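PDB 3FHD: ORF 37 from Human herpesvirus 8 type M, which acts as an endonuclease and exonuclease on double- and single-stranded DNA, processing non-linear or branched viral DNA intermediates to promote production of packaged unit-length genomes. Local coordinates for residues 106-111 and 138-143; 112-117 and 127-132; 364-369 and 378-383; 432-437 and 451-456. All coordinates share one frame; numbering follows the deposited sequence.

The four contacts form two pairs on opposite sides of the chain's centre. Contacts 1 and 2 share helix 104-113: their centres are about 10 Å apart, contact 2 lies between the two segments of contact 1 in sequence, and Phe109 CE1 packs on Cys129 SG. Contacts 3 and 4, centres about 17 Å apart, meet on the mixed sheet, where strands 362-367 and 455-464 are neighbours; a salt bridge from Asp369 OD1 to Arg432 NH2 (2.8 Å) joins them. Contacts 1 and 2 lie away from the magnesium site of Asp243, Glu266 and Ile267; the side chain of Ile267 is about 12 Å from that of Tyr365 and about 11 Å from that of Val453.

Contact 1. Residues 106-111 and 138-143; sequences CNFFVD and HHICCL
Phe108 and Phe109, neighbours on segment 106-111, form two projecting rings, and the tip of Ile140 from segment 138-143 reaches both. Ile140 CD1 lies 3.3 Å from Phe108 CD2 and also sits over a face of the Phe109 ring, 3.9 Å from its centroid, as a CH-pi contact displaced toward the rim. With CG1 anti to the carbonyl carbon (chi1 -70°), Ile140 brings this atom near Phe108 CD2 and Phe109 CZ; CG2 also touches Phe109 CE2 and CZ. Phe108 in turn fills the hollow between Ile140 and His139. Its ring receives His139 CD2 over one face, 3.4 Å from Phe108 CD1, while the two ring planes are inclined by 32° with centroids 4.3 Å apart. Leu143, one turn beyond His139, closes the hollow at the base of the phenylalanine side chain, with CD1 4.1 Å from Phe108 CB. The two segments, of helices 104-113 and 134-147, run nearly antiparallel (161°), their axes 10.5 Å apart at closest approach, a separation bridged by the large side chains. Tyr90 of helix 83-100 meets Phe109 edge-to-face. Carbon atoms make the closest contacts, so the chemistry implies cohesion by dispersion and shape, with little directional polar bonding between the segments.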
loop_
_atom_site.group_PDB
_atom_site.type_symbol
_atom_site.label_atom_id
_atom_site.label_comp_id
_atom_site.label_asym_id
_atom_site.label_seq_id
_atom_site.Cartn_x
_atom_site.Cartn_y
_atom_site.Cartn_z
ATOM N N CYS A 106 -7.387 3.318 -22.422
ATOM C CA CYS A 106 -7.113 3.153 -23.826
ATOM C C CYS A 106 -7.629 4.362 -24.636
ATOM O O CYS A 106 -6.926 4.872 -25.514
ATOM C CB CYS A 106 -7.726 1.811 -24.287
ATOM S SG CYS A 106 -7.298 1.232 -25.911
ATOM N N ASN A 107 -8.833 4.852 -24.317
ATOM C CA ASN A 107 -9.394 6.003 -25.021
ATOM C C ASN A 107 -8.489 7.213 -24.916
ATOM O O ASN A 107 -8.300 7.914 -25.898
ATOM C CB ASN A 107 -10.776 6.370 -24.487
ATOM C CG ASN A 107 -11.855 5.404 -24.953
ATOM O OD1 ASN A 107 -11.673 4.681 -25.922
ATOM N ND2 ASN A 107 -12.986 5.395 -24.252
ATOM N N PHE A 108 -7.945 7.441 -23.719
ATOM C CA PHE A 108 -7.058 8.586 -23.471
ATOM C C PHE A 108 -5.751 8.534 -24.276
ATOM O O PHE A 108 -5.352 9.547 -24.867
ATOM C CB PHE A 108 -6.753 8.765 -21.982
ATOM C CG PHE A 108 -5.968 10.044 -21.668
ATOM C CD1 PHE A 108 -6.635 11.269 -21.491
ATOM C CD2 PHE A 108 -4.577 10.019 -21.566
ATOM C CE1 PHE A 108 -5.917 12.448 -21.213
ATOM C CE2 PHE A 108 -3.850 11.187 -21.298
ATOM C CZ PHE A 108 -4.518 12.406 -21.115
ATOM N N PHE A 109 -5.087 7.376 -24.291
ATOM C CA PHE A 109 -3.908 7.192 -25.113
ATOM C C PHE A 109 -4.232 7.508 -26.550
ATOM O O PHE A 109 -3.596 8.361 -27.171
ATOM C CB PHE A 109 -3.411 5.735 -25.050
ATOM C CG PHE A 109 -2.488 5.436 -23.885
ATOM C CD1 PHE A 109 -1.170 5.896 -23.878
ATOM C CD2 PHE A 109 -2.941 4.647 -22.806
ATOM C CE1 PHE A 109 -0.331 5.594 -22.784
ATOM C CE2 PHE A 109 -2.108 4.333 -21.725
ATOM C CZ PHE A 109 -0.818 4.798 -21.708
ATOM N N VAL A 110 -5.229 6.816 -27.088
ATOM C CA VAL A 110 -5.582 7.004 -28.504
ATOM C C VAL A 110 -5.912 8.474 -28.836
ATOM O O VAL A 110 -5.362 9.045 -29.792
ATOM C CB VAL A 110 -6.671 6.005 -28.962
ATOM C CG1 VAL A 110 -7.187 6.333 -30.380
ATOM C CG2 VAL A 110 -6.129 4.579 -28.929
ATOM N N ASP A 111 -6.766 9.105 -28.036
ATOM C CA ASP A 111 -7.181 10.480 -28.322
ATOM C C ASP A 111 -6.158 11.585 -27.998
ATOM O O ASP A 111 -6.052 12.562 -28.741
ATOM C CB ASP A 111 -8.487 10.805 -27.604
ATOM C CG ASP A 111 -9.656 9.950 -28.076
ATOM O OD1 ASP A 111 -9.770 9.681 -29.292
ATOM O OD2 ASP A 111 -10.479 9.562 -27.219
ATOM N N HIS A 138 0.439 11.444 -15.333
ATOM C CA HIS A 138 -0.376 11.562 -14.121
ATOM C C HIS A 138 -1.834 11.181 -14.378
ATOM O O HIS A 138 -2.462 10.423 -13.592
ATOM C CB HIS A 138 -0.309 12.992 -13.573
ATOM C CG HIS A 138 -1.105 13.192 -12.315
ATOM N ND1 HIS A 138 -1.983 14.237 -12.149
ATOM C CD2 HIS A 138 -1.157 12.473 -11.170
ATOM C CE1 HIS A 138 -2.548 14.152 -10.958
ATOM N NE2 HIS A 138 -2.064 13.091 -10.345
ATOM N N HIS A 139 -2.384 11.709 -15.464
ATOM C CA HIS A 139 -3.758 11.381 -15.829
ATOM C C HIS A 139 -3.957 9.873 -16.092
ATOM O O HIS A 139 -4.892 9.286 -15.550
ATOM C CB HIS A 139 -4.262 12.224 -17.005
ATOM C CG HIS A 139 -5.704 11.984 -17.304
ATOM N ND1 HIS A 139 -6.717 12.681 -16.686
ATOM C CD2 HIS A 139 -6.307 11.105 -18.137
ATOM C CE1 HIS A 139 -7.883 12.266 -17.150
ATOM N NE2 HIS A 139 -7.660 11.299 -18.020
ATOM N N ILE A 140 -3.058 9.252 -16.851
ATOM C CA ILE A 140 -3.089 7.802 -17.061
ATOM C C ILE A 140 -3.041 7.001 -15.730
ATOM O O ILE A 140 -3.846 6.078 -15.483
ATOM C CB ILE A 140 -1.990 7.352 -18.079
ATOM C CG1 ILE A 140 -2.310 7.816 -19.540
ATOM C CG2 ILE A 140 -1.722 5.842 -17.974
ATOM C CD1 ILE A 140 -3.577 7.256 -20.109
ATOM N N CYS A 141 -2.108 7.360 -14.855
ATOM C CA CYS A 141 -1.957 6.664 -13.584
ATOM C C CYS A 141 -3.206 6.773 -12.700
ATOM O O CYS A 141 -3.609 5.800 -12.018
ATOM C CB CYS A 141 -0.702 7.175 -12.881
ATOM S SG CYS A 141 0.821 6.683 -13.745
ATOM N N CYS A 142 -3.844 7.935 -12.748
ATOM C CA CYS A 142 -5.109 8.158 -12.052
ATOM C C CYS A 142 -6.236 7.297 -12.625
ATOM O O CYS A 142 -7.083 6.802 -11.867
ATOM C CB CYS A 142 -5.513 9.629 -12.119
ATOM S SG CYS A 142 -4.521 10.674 -11.025
ATOM N N LEU A 143 -6.260 7.143 -13.947
ATOM C CA LEU A 143 -7.300 6.319 -14.581
ATOM C C LEU A 143 -7.114 4.839 -14.253
ATOM O O LEU A 143 -8.095 4.131 -14.001
ATOM C CB LEU A 143 -7.306 6.549 -16.099
ATOM C CG LEU A 143 -7.935 7.842 -16.646
ATOM C CD1 LEU A 143 -7.717 7.786 -18.152
ATOM C CD2 LEU A 143 -9.441 8.068 -16.304
#

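Contact 2. Residues 112-117 and 127-132; sequences RVFGGV and AACSQM
The Phe114 ring meets Ala128 and Cys129 on the facing helix end. Cys129 SG lies at the ring edge, near its plane, 4.4 Å from Phe114 CE1, whereas the Ala128 methyl comes in obliquely, with CB 3.5 Å from CD1. Tyr90 of helix 83-100 makes an edge-to-face pair with the same ring. Beside it, Val113 forms the other half of the contact. Its CG1, anti to the backbone N (chi1 180°), touches Met132 CG at 3.5 Å and the carbonyl oxygen of Ala128. The second methyl, CG2, meets the far end of Met132, whose chain bends at its last torsion (chi3 74°) to put CE 3.8 Å away; the two side chains cross at about a right angle. One water ties the backbones together, donating to Val113 O at 2.7 Å and to Ala128 O at 2.6 Å. Both of its hydrogens are thereby committed to carbonyls near the helix ends. After Phe114 the chain reverses through a type I' turn to Val117, with Gly115 and Gly116 at positive phi. The contact joins the end of helix 104-113 to that of helix 122-130. Met86 of helix 83-100 touches Cys129 and Met132, and Met132 also reaches Arg137 and Ile140 of helix 134-147, placing the contact within a cluster of four helices.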
loop_
_atom_site.group_PDB
_atom_site.type_symbol
_atom_site.label_atom_id
_atom_site.label_comp_id
_atom_site.label_asym_id
_atom_site.label_seq_id
_atom_site.Cartn_x
_atom_site.Cartn_y
_atom_site.Cartn_z
ATOM N N ARG A 112 -5.448 11.469 -26.878
ATOM C CA ARG A 112 -4.630 12.577 -26.382
ATOM C C ARG A 112 -3.133 12.335 -26.556
ATOM O O ARG A 112 -2.345 13.275 -26.537
ATOM C CB ARG A 112 -4.919 12.846 -24.900
ATOM C CG ARG A 112 -6.356 13.295 -24.578
ATOM C CD ARG A 112 -6.665 14.627 -25.262
ATOM N NE ARG A 112 -8.084 14.764 -25.571
ATOM C CZ ARG A 112 -8.584 15.712 -26.358
ATOM N NH1 ARG A 112 -9.896 15.768 -26.568
ATOM N NH2 ARG A 112 -7.780 16.613 -26.933
ATOM N N VAL A 113 -2.739 11.080 -26.685
ATOM C CA VAL A 113 -1.310 10.753 -26.763
ATOM C C VAL A 113 -0.930 10.366 -28.198
ATOM O O VAL A 113 0.182 10.655 -28.626
ATOM C CB VAL A 113 -0.893 9.646 -25.721
ATOM C CG1 VAL A 113 0.624 9.285 -25.799
ATOM C CG2 VAL A 113 -1.261 10.051 -24.286
ATOM N N PHE A 114 -1.846 9.710 -28.919
ATOM C CA PHE A 114 -1.529 9.118 -30.237
ATOM C C PHE A 114 -2.089 9.938 -31.394
ATOM O O PHE A 114 -2.085 9.471 -32.530
ATOM C CB PHE A 114 -2.061 7.677 -30.385
ATOM C CG PHE A 114 -1.528 6.679 -29.380
ATOM C CD1 PHE A 114 -0.397 6.937 -28.597
ATOM C CD2 PHE A 114 -2.135 5.417 -29.290
ATOM C CE1 PHE A 114 0.078 5.982 -27.678
ATOM C CE2 PHE A 114 -1.664 4.444 -28.380
ATOM C CZ PHE A 114 -0.572 4.721 -27.576
ATOM N N GLY A 115 -2.595 11.132 -31.112
ATOM C CA GLY A 115 -3.145 12.004 -32.143
ATOM C C GLY A 115 -4.410 11.480 -32.796
ATOM O O GLY A 115 -4.768 11.932 -33.865
ATOM N N GLY A 116 -5.082 10.520 -32.161
ATOM C CA GLY A 116 -6.329 9.981 -32.710
ATOM C C GLY A 116 -6.206 8.612 -33.364
ATOM O O GLY A 116 -7.207 8.044 -33.779
ATOM N N VAL A 117 -4.989 8.070 -33.436
ATOM C CA VAL A 117 -4.728 6.811 -34.159
ATOM C C VAL A 117 -4.606 5.598 -33.216
ATOM O O VAL A 117 -3.925 5.675 -32.188
ATOM C CB VAL A 117 -3.439 6.947 -35.013
ATOM C CG1 VAL A 117 -3.085 5.632 -35.708
ATOM C CG2 VAL A 117 -3.596 8.057 -36.016
ATOM N N ALA A 127 7.272 5.519 -29.039
ATOM C CA ALA A 127 7.617 6.873 -29.455
ATOM C C ALA A 127 6.587 7.899 -28.921
ATOM O O ALA A 127 6.956 8.911 -28.338
ATOM C CB ALA A 127 7.759 6.954 -30.951
ATOM N N ALA A 128 5.309 7.603 -29.098
ATOM C CA ALA A 128 4.226 8.486 -28.630
ATOM C C ALA A 128 4.228 8.617 -27.099
ATOM O O ALA A 128 4.015 9.720 -26.550
ATOM C CB ALA A 128 2.870 7.975 -29.126
ATOM N N CYS A 129 4.438 7.494 -26.414
ATOM C CA CYS A 129 4.605 7.510 -24.950
ATOM C C CYS A 129 5.831 8.305 -24.521
ATOM O O CYS A 129 5.781 9.025 -23.530
ATOM C CB CYS A 129 4.641 6.094 -24.380
ATOM S SG CYS A 129 3.022 5.326 -24.488
ATOM N N SER A 130 6.924 8.206 -25.291
ATOM C CA SER A 130 8.113 8.990 -24.997
ATOM C C SER A 130 7.861 10.499 -25.062
ATOM O O SER A 130 8.625 11.291 -24.473
ATOM C CB SER A 130 9.246 8.622 -25.959
ATOM O OG SER A 130 10.465 9.134 -25.448
ATOM N N GLN A 131 6.811 10.894 -25.787
ATOM C CA GLN A 131 6.493 12.308 -26.043
ATOM C C GLN A 131 5.430 12.866 -25.073
ATOM O O GLN A 131 5.034 14.039 -25.173
ATOM C CB GLN A 131 6.048 12.479 -27.510
ATOM C CG GLN A 131 7.167 12.292 -28.532
ATOM C CD GLN A 131 6.655 12.034 -29.955
ATOM O OE1 GLN A 131 5.561 12.467 -30.326
ATOM N NE2 GLN A 131 7.459 11.330 -30.759
ATOM N N MET A 132 4.970 12.036 -24.134
ATOM C CA MET A 132 3.988 12.482 -23.128
ATOM C C MET A 132 4.599 13.473 -22.141
ATOM O O MET A 132 5.765 13.387 -21.840
ATOM C CB MET A 132 3.428 11.302 -22.320
ATOM C CG MET A 132 2.696 10.260 -23.122
ATOM S SD MET A 132 2.223 8.845 -22.073
ATOM C CE MET A 132 0.881 9.607 -21.149
HETATM O O HOH W 1 2.551 11.568 -27.715
#

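Contact 3. Residues 364-369 and 378-383; sequences VYVLTD and SIKARF
Val364 and Phe383 form an antiparallel hydrogen-bonded pair, followed by Tyr365 with Arg382 and then a classic bulge, where Lys380 and Ala381 both face Val366. Val366 O accepts from Lys380 N at 2.9 Å and more weakly from Ala381 N at 3.3 Å. Beyond the bulge, Thr368 N donates to Ser378 O. A chi1 of 57° places Thr368 OG1 between the backbone N and the carbonyl carbon, where it accepts from Ser378 N at 2.9 Å in a nearly straight bond (176°). On one face, the Phe383 ring folds back beside Val364: Val364 CB lies over it, 3.8 Å from the centroid, while Val366 CG2 meets its edge. Tyr365 and Arg382 lie side by side on the other face, with Arg382 CG 3.6 Å from Tyr365 CE1. Tyr365 OH lies over a face of the Arg382 guanidinium, which forms a salt bridge with Asp363; the ring and guanidinium planes are 60° apart. Ile379 CD1 also reaches Tyr365 CD1 at 3.8 Å. Strand 455-464 flanks 362-367 across the sheet from 379-389. Helix 203-217 covers the Tyr365 face, and Leu299 of helix 296-303 touches Val364 and Phe383 on the other.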
loop_
_atom_site.group_PDB
_atom_site.type_symbol
_atom_site.label_atom_id
_atom_site.label_comp_id
_atom_site.label_asym_id
_atom_site.label_seq_id
_atom_site.Cartn_x
_atom_site.Cartn_y
_atom_site.Cartn_z
ATOM N N VAL A 364 -5.015 5.410 21.665
ATOM C CA VAL A 364 -5.594 4.078 21.871
ATOM C C VAL A 364 -7.114 4.183 22.054
ATOM O O VAL A 364 -7.561 4.963 22.854
ATOM C CB VAL A 364 -4.953 3.365 23.083
ATOM C CG1 VAL A 364 -5.589 1.989 23.279
ATOM C CG2 VAL A 364 -3.442 3.250 22.875
ATOM N N TYR A 365 -7.883 3.383 21.305
ATOM C CA TYR A 365 -9.346 3.364 21.384
ATOM C C TYR A 365 -9.801 2.009 21.893
ATOM O O TYR A 365 -9.637 0.993 21.227
ATOM C CB TYR A 365 -9.988 3.612 20.014
ATOM C CG TYR A 365 -9.559 4.892 19.383
ATOM C CD1 TYR A 365 -10.283 6.057 19.606
ATOM C CD2 TYR A 365 -8.395 4.959 18.606
ATOM C CE1 TYR A 365 -9.907 7.260 19.038
ATOM C CE2 TYR A 365 -7.989 6.175 18.038
ATOM C CZ TYR A 365 -8.762 7.324 18.283
ATOM O OH TYR A 365 -8.409 8.544 17.745
ATOM N N VAL A 366 -10.354 1.991 23.091
ATOM C CA VAL A 366 -10.967 0.774 23.616
ATOM C C VAL A 366 -12.407 0.761 23.111
ATOM O O VAL A 366 -13.138 1.737 23.289
ATOM C CB VAL A 366 -10.911 0.746 25.153
ATOM C CG1 VAL A 366 -11.670 -0.475 25.704
ATOM C CG2 VAL A 366 -9.452 0.763 25.642
ATOM N N LEU A 367 -12.828 -0.325 22.466
ATOM C CA LEU A 367 -14.176 -0.335 21.910
ATOM C C LEU A 367 -15.174 -0.943 22.886
ATOM O O LEU A 367 -14.792 -1.769 23.716
ATOM C CB LEU A 367 -14.203 -1.064 20.560
ATOM C CG LEU A 367 -13.163 -0.581 19.526
ATOM C CD1 LEU A 367 -12.989 -1.574 18.381
ATOM C CD2 LEU A 367 -13.531 0.815 19.005
ATOM N N THR A 368 -16.445 -0.532 22.790
ATOM C CA THR A 368 -17.499 -1.211 23.519
ATOM C C THR A 368 -17.647 -2.670 23.088
ATOM O O THR A 368 -17.457 -3.030 21.921
ATOM C CB THR A 368 -18.887 -0.503 23.423
ATOM O OG1 THR A 368 -19.274 -0.369 22.046
ATOM C CG2 THR A 368 -18.850 0.859 24.106
ATOM N N ASP A 369 -17.987 -3.496 24.061
ATOM C CA ASP A 369 -18.161 -4.917 23.863
ATOM C C ASP A 369 -19.614 -5.175 23.428
ATOM O O ASP A 369 -20.535 -4.867 24.178
ATOM C CB ASP A 369 -17.818 -5.624 25.171
ATOM C CG ASP A 369 -17.814 -7.122 25.054
ATOM O OD1 ASP A 369 -18.510 -7.696 24.183
ATOM O OD2 ASP A 369 -17.096 -7.743 25.853
ATOM N N SER A 378 -18.907 0.909 19.453
ATOM C CA SER A 378 -18.510 2.309 19.379
ATOM C C SER A 378 -17.320 2.534 20.322
ATOM O O SER A 378 -16.861 1.592 20.965
ATOM C CB SER A 378 -19.704 3.210 19.753
ATOM O OG SER A 378 -20.217 2.861 21.025
ATOM N N ILE A 379 -16.815 3.761 20.400
ATOM C CA ILE A 379 -15.682 4.062 21.286
ATOM C C ILE A 379 -16.185 4.107 22.723
ATOM O O ILE A 379 -17.149 4.819 23.011
ATOM C CB ILE A 379 -14.977 5.401 20.898
ATOM C CG1 ILE A 379 -14.405 5.314 19.478
ATOM C CG2 ILE A 379 -13.884 5.777 21.891
ATOM C CD1 ILE A 379 -13.958 6.664 18.906
ATOM N N LYS A 380 -15.556 3.312 23.599
ATOM C CA LYS A 380 -15.833 3.327 25.040
ATOM C C LYS A 380 -14.907 4.317 25.745
ATOM O O LYS A 380 -15.341 5.055 26.625
ATOM C CB LYS A 380 -15.623 1.937 25.658
ATOM C CG LYS A 380 -15.961 1.859 27.135
ATOM C CD LYS A 380 -15.170 0.792 27.840
ATOM C CE LYS A 380 -15.700 0.574 29.252
ATOM N NZ LYS A 380 -15.164 1.550 30.244
ATOM N N ALA A 381 -13.628 4.305 25.375
ATOM C CA ALA A 381 -12.634 5.169 26.006
ATOM C C ALA A 381 -11.451 5.357 25.082
ATOM O O ALA A 381 -11.150 4.485 24.258
ATOM C CB ALA A 381 -12.180 4.588 27.327
ATOM N N ARG A 382 -10.772 6.488 25.251
ATOM C CA ARG A 382 -9.707 6.944 24.370
ATOM C C ARG A 382 -8.586 7.488 25.253
ATOM O O ARG A 382 -8.865 8.225 26.175
ATOM C CB ARG A 382 -10.275 8.074 23.522
ATOM C CG ARG A 382 -9.435 8.572 22.400
ATOM C CD ARG A 382 -10.085 9.854 21.873
ATOM N NE ARG A 382 -9.242 10.625 20.957
ATOM C CZ ARG A 382 -7.927 10.815 21.081
ATOM N NH1 ARG A 382 -7.282 11.540 20.167
ATOM N NH2 ARG A 382 -7.245 10.296 22.107
ATOM N N PHE A 383 -7.333 7.114 24.978
ATOM C CA PHE A 383 -6.185 7.600 25.762
ATOM C C PHE A 383 -4.871 7.624 24.972
ATOM O O PHE A 383 -4.722 6.890 24.014
ATOM C CB PHE A 383 -6.032 6.826 27.087
ATOM C CG PHE A 383 -5.678 5.360 26.941
ATOM C CD1 PHE A 383 -4.357 4.938 27.043
ATOM C CD2 PHE A 383 -6.673 4.391 26.765
ATOM C CE1 PHE A 383 -4.022 3.575 26.931
ATOM C CE2 PHE A 383 -6.348 3.039 26.655
ATOM C CZ PHE A 383 -5.020 2.629 26.744
#

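Contact 4. Residues 432-437 and 451-456; sequences RKRGYQ and PHVEIP
Val453 O is gripped side-on by two nitrogens of Arg434, NE at 2.9 Å and NH2 at 3.1 Å. The oxygen lies close to the guanidinium plane, at the group's edge. NE is tilted 30° from the carbonyl plane of Val453, whereas NH2 lies in it. Pro451 O sits over one face of the same guanidinium without a hydrogen bond to NE; the two carbonyl oxygens would be expected to stabilise the positive charge. The Arg434 chain is extended from CG to NE and crosses Ile455 at about a right angle, with CG 3.8 Å from Ile455 CD1. Arg432 and Ile455 form an antiparallel hydrogen-bonded pair: Arg432 N donates to Ile455 O at 2.8 Å and Ile455 N returns a bond to Arg432 O at 3.0 Å. Their side chains run alongside each other, and Ile455 CD1 lies over the Arg432 guanidinium, 3.6 Å from NH2. A chi1 of 75° sets Arg432 CG between the backbone N and the carbonyl carbon, close to Ile455 O and CB. The charged end of this arginine is held by salt bridges to Asp438 and Asp369. Farther out, Lys433 NZ and Glu454 OE2 make a long, weak salt bridge of 3.3 Å between side chains that point the same way. The contact lies where strand 423-432 gives way to a loop and strand 455-464 begins. Pro370 of helix 370-373 packs against Arg432 and Ile455, while Cys205 of helix 203-217 touches Val453 and Glu454.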
loop_
_atom_site.group_PDB
_atom_site.type_symbol
_atom_site.label_atom_id
_atom_site.label_comp_id
_atom_site.label_asym_id
_atom_site.label_seq_id
_atom_site.Cartn_x
_atom_site.Cartn_y
_atom_site.Cartn_z
ATOM N N ARG A 432 -11.291 -10.309 18.942
ATOM C CA ARG A 432 -11.667 -11.480 19.722
ATOM C C ARG A 432 -12.622 -12.420 18.967
ATOM O O ARG A 432 -13.373 -12.001 18.070
ATOM C CB ARG A 432 -12.229 -11.086 21.099
ATOM C CG ARG A 432 -13.656 -10.521 21.092
ATOM C CD ARG A 432 -14.179 -10.369 22.528
ATOM N NE ARG A 432 -15.538 -9.798 22.590
ATOM C CZ ARG A 432 -16.660 -10.468 22.332
ATOM N NH1 ARG A 432 -16.624 -11.745 21.956
ATOM N NH2 ARG A 432 -17.844 -9.858 22.456
ATOM N N LYS A 433 -12.555 -13.705 19.315
ATOM C CA LYS A 433 -13.505 -14.677 18.809
ATOM C C LYS A 433 -14.930 -14.358 19.274
ATOM O O LYS A 433 -15.151 -13.848 20.389
ATOM C CB LYS A 433 -13.118 -16.095 19.248
ATOM C CG LYS A 433 -11.797 -16.648 18.657
ATOM C CD LYS A 433 -11.793 -16.607 17.101
ATOM C CE LYS A 433 -10.623 -17.427 16.512
ATOM N NZ LYS A 433 -10.557 -17.325 15.009
ATOM N N ARG A 434 -15.891 -14.662 18.408
ATOM C CA ARG A 434 -17.304 -14.670 18.788
ATOM C C ARG A 434 -17.608 -15.855 19.684
ATOM O O ARG A 434 -17.070 -16.947 19.494
ATOM C CB ARG A 434 -18.198 -14.731 17.560
ATOM C CG ARG A 434 -18.174 -13.498 16.765
ATOM C CD ARG A 434 -19.064 -13.703 15.558
ATOM N NE ARG A 434 -18.881 -12.639 14.579
ATOM C CZ ARG A 434 -19.776 -11.678 14.369
ATOM N NH1 ARG A 434 -20.914 -11.673 15.077
ATOM N NH2 ARG A 434 -19.540 -10.740 13.455
ATOM N N GLY A 435 -18.448 -15.625 20.687
ATOM C CA GLY A 435 -18.795 -16.663 21.638
ATOM C C GLY A 435 -20.257 -16.996 21.515
ATOM O O GLY A 435 -20.998 -16.352 20.753
ATOM N N TYR A 436 -20.678 -17.987 22.293
ATOM C CA TYR A 436 -22.046 -18.464 22.250
ATOM C C TYR A 436 -23.076 -17.419 22.657
ATOM O O TYR A 436 -24.186 -17.433 22.157
ATOM C CB TYR A 436 -22.192 -19.746 23.070
ATOM C CG TYR A 436 -21.509 -20.922 22.401
ATOM C CD1 TYR A 436 -22.235 -21.793 21.576
ATOM C CD2 TYR A 436 -20.135 -21.142 22.566
ATOM C CE1 TYR A 436 -21.608 -22.866 20.952
ATOM C CE2 TYR A 436 -19.499 -22.207 21.941
ATOM C CZ TYR A 436 -20.255 -23.065 21.136
ATOM O OH TYR A 436 -19.639 -24.123 20.511
ATOM N N GLN A 437 -22.677 -16.496 23.528
ATOM C CA GLN A 437 -23.583 -15.486 24.072
ATOM C C GLN A 437 -23.510 -14.121 23.343
ATOM O O GLN A 437 -24.228 -13.191 23.708
ATOM C CB GLN A 437 -23.315 -15.307 25.562
ATOM C CG GLN A 437 -23.569 -16.579 26.390
ATOM C CD GLN A 437 -23.406 -16.338 27.858
ATOM O OE1 GLN A 437 -24.007 -15.410 28.412
ATOM N NE2 GLN A 437 -22.624 -17.199 28.524
ATOM N N PRO A 451 -21.142 -11.869 9.958
ATOM C CA PRO A 451 -21.196 -12.768 11.135
ATOM C C PRO A 451 -20.010 -13.729 11.197
ATOM O O PRO A 451 -19.720 -14.297 12.256
ATOM C CB PRO A 451 -22.523 -13.534 10.947
ATOM C CG PRO A 451 -22.836 -13.419 9.491
ATOM C CD PRO A 451 -22.268 -12.104 9.031
ATOM N N HIS A 452 -19.316 -13.899 10.076
ATOM C CA HIS A 452 -18.130 -14.760 10.044
ATOM C C HIS A 452 -16.807 -14.054 10.360
ATOM O O HIS A 452 -15.779 -14.720 10.409
ATOM C CB HIS A 452 -18.020 -15.520 8.710
ATOM N N VAL A 453 -16.809 -12.734 10.575
ATOM C CA VAL A 453 -15.576 -12.032 10.989
ATOM C C VAL A 453 -15.508 -11.839 12.522
ATOM O O VAL A 453 -16.547 -11.630 13.187
ATOM C CB VAL A 453 -15.368 -10.672 10.233
ATOM C CG1 VAL A 453 -16.453 -9.655 10.575
ATOM C CG2 VAL A 453 -13.989 -10.079 10.517
ATOM N N GLU A 454 -14.286 -11.913 13.065
ATOM C CA GLU A 454 -14.023 -11.641 14.488
ATOM C C GLU A 454 -14.473 -10.240 14.931
ATOM O O GLU A 454 -14.609 -9.318 14.126
ATOM C CB GLU A 454 -12.544 -11.832 14.798
ATOM C CG GLU A 454 -12.067 -13.256 14.648
ATOM C CD GLU A 454 -11.679 -13.644 13.204
ATOM O OE1 GLU A 454 -11.882 -12.862 12.216
ATOM O OE2 GLU A 454 -11.160 -14.773 13.071
ATOM N N ILE A 455 -14.686 -10.094 16.228
ATOM C CA ILE A 455 -15.119 -8.830 16.826
ATOM C C ILE A 455 -13.930 -7.919 17.184
ATOM O O ILE A 455 -13.047 -8.347 17.925
ATOM C CB ILE A 455 -15.969 -9.131 18.092
ATOM C CG1 ILE A 455 -17.323 -9.756 17.692
ATOM C CG2 ILE A 455 -16.154 -7.886 18.986
ATOM C CD1 ILE A 455 -18.070 -10.408 18.888
ATOM N N PRO A 456 -13.920 -6.660 16.682
ATOM C CA PRO A 456 -12.869 -5.712 17.083
ATOM C C PRO A 456 -13.003 -5.258 18.536
ATOM O O PRO A 456 -14.114 -4.953 19.013
ATOM C CB PRO A 456 -13.037 -4.539 16.120
ATOM C CG PRO A 456 -14.469 -4.607 15.670
ATOM C CD PRO A 456 -14.885 -6.057 15.740
#